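Local coordinates for flagellar protein FliT (Bordetella bronchiseptica, PDB 3H3M) that probably acts as a flagellar export chaperone that binds the filament-cap protein before its secretion, at residues A[32-37]-A[47-52]. Numbering follows the deposited sequence.
Sequences SRMLAA and LNHGQE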
# COMPACT_ATOMS: atom_id res chain seq x y z
N SER A 32 1.57 9.41 -3.65
CA SER A 32 0.98 10.72 -3.37
C SER A 32 0.11 11.20 -4.56
O SER A 32 -0.97 11.78 -4.38
CB SER A 32 2.07 11.76 -3.03
OG SER A 32 2.70 11.49 -1.76
N ARG A 33 0.58 10.95 -5.78
CA ARG A 33 -0.27 11.17 -6.96
C ARG A 33 -1.50 10.28 -6.90
O ARG A 33 -2.62 10.73 -7.20
CB ARG A 33 0.52 10.92 -8.26
CG ARG A 33 1.27 12.16 -8.78
CD ARG A 33 2.15 11.85 -9.95
NE ARG A 33 3.44 11.39 -9.46
CZ ARG A 33 4.29 10.55 -10.08
NH1 ARG A 33 3.99 10.03 -11.29
NH2 ARG A 33 5.44 10.22 -9.46
N MSE A 34 -1.35 9.03 -6.46
CA MSE A 34 -2.55 8.17 -6.41
C MSE A 34 -3.54 8.75 -5.45
O MSE A 34 -4.74 8.78 -5.73
CB MSE A 34 -2.26 6.76 -5.97
CG MSE A 34 -1.32 6.07 -6.83
SE MSE A 34 -1.31 4.19 -6.29
CE MSE A 34 -0.56 4.38 -4.45
N LEU A 35 -3.04 9.19 -4.31
CA LEU A 35 -3.88 9.87 -3.29
C LEU A 35 -4.63 11.09 -3.83
O LEU A 35 -5.80 11.22 -3.56
CB LEU A 35 -3.07 10.28 -2.07
CG LEU A 35 -3.85 10.77 -0.84
CD1 LEU A 35 -5.09 9.91 -0.56
CD2 LEU A 35 -2.93 10.85 0.40
N ALA A 36 -3.96 11.95 -4.59
CA ALA A 36 -4.62 13.09 -5.23
C ALA A 36 -5.77 12.68 -6.19
O ALA A 36 -6.84 13.25 -6.14
CB ALA A 36 -3.57 14.02 -5.97
N ALA A 37 -5.55 11.71 -7.06
CA ALA A 37 -6.62 11.13 -7.87
C ALA A 37 -7.78 10.55 -7.04
O ALA A 37 -8.95 10.76 -7.35
CB ALA A 37 -6.04 10.01 -8.79
N LEU A 47 -5.87 3.78 -10.91
CA LEU A 47 -5.49 2.51 -11.53
C LEU A 47 -4.37 2.69 -12.56
O LEU A 47 -3.50 1.86 -12.69
CB LEU A 47 -6.67 1.90 -12.28
CG LEU A 47 -7.50 0.85 -11.56
CD1 LEU A 47 -8.54 0.32 -12.57
CD2 LEU A 47 -6.66 -0.26 -10.92
N ASN A 48 -4.45 3.77 -13.33
CA ASN A 48 -3.43 3.99 -14.32
C ASN A 48 -2.06 4.22 -13.67
O ASN A 48 -1.06 3.75 -14.18
CB ASN A 48 -3.78 5.15 -15.22
CG ASN A 48 -2.64 5.50 -16.12
OD1 ASN A 48 -2.38 4.83 -17.10
ND2 ASN A 48 -1.91 6.54 -15.75
N HIS A 49 -2.05 4.90 -12.52
CA HIS A 49 -0.81 5.09 -11.71
C HIS A 49 -0.23 3.76 -11.21
O HIS A 49 0.97 3.64 -11.00
CB HIS A 49 -1.08 5.95 -10.50
CG HIS A 49 -1.24 7.39 -10.80
ND1 HIS A 49 -0.36 8.08 -11.59
CD2 HIS A 49 -2.12 8.30 -10.32
CE1 HIS A 49 -0.72 9.35 -11.63
NE2 HIS A 49 -1.80 9.51 -10.88
N GLY A 50 -1.08 2.77 -10.99
CA GLY A 50 -0.64 1.43 -10.63
C GLY A 50 0.29 0.79 -11.64
O GLY A 50 1.05 -0.13 -11.30
N GLN A 51 0.25 1.24 -12.89
CA GLN A 51 1.15 0.63 -13.89
C GLN A 51 2.61 0.98 -13.61
O GLN A 51 3.48 0.11 -13.55
CB GLN A 51 0.74 1.03 -15.30
CG GLN A 51 -0.49 0.22 -15.80
N GLU A 52 2.85 2.26 -13.37
CA GLU A 52 4.16 2.73 -12.95
C GLU A 52 4.55 2.06 -11.64
O GLU A 52 5.68 1.63 -11.48
CB GLU A 52 4.10 4.25 -12.78
CG GLU A 52 5.44 4.98 -12.94
CD GLU A 52 5.34 6.46 -12.65
OE1 GLU A 52 4.32 7.09 -13.04
OE2 GLU A 52 6.29 7.01 -12.03
O HOH W 1 -2.62 12.15 -9.91
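His49 lays one face of its imidazole against the root of the Arg33 side chain, a CH-pi contact in which Arg33 CB sits over the face, 4.1 Å from the ring centroid and shifted toward the NE2–CE1 rim. The same ring reaches the opposite backbone through water: water 1 lies 2.9 Å from His49 NE2 and donates a hydrogen bond to Arg33 O at 3.1 Å. Further out, the Arg33 chain bends at chi3, and the guanidinium stands nearly perpendicular to the imidazole with NH1 toward Glu52. Glu52 comes to meet it with CG anti to the backbone N (chi1 -154°) and the rest of its chain extended, so that OE1 arrives at the guanidinium edge, near its plane. The salt bridge is long, 3.4 Å from Arg33 NH1 to Glu52 OE1, and its hydrogen bond is weak and bent at 133°. On the inner side Met34, a selenomethionine, slides past His49 in the opposite direction, its CG 3.7 Å from His49 CB. Met34 also packs on Tyr53, on Asp88 of helix 72-105 and on Arg92 of the second subunit. These contacts join helices 20-39 and 43-63 as an antiparallel hairpin, with short-segment axes 9.6 Å apart at 172°, against which helix 72-105 packs. Chemically, the pairing grades from apolar packing at Met34 to a loose charged pair at Arg33 and Glu52, with the water-linked imidazole between; the nearby carboxylate probably offsets some of the arginine's charge beside the histidine.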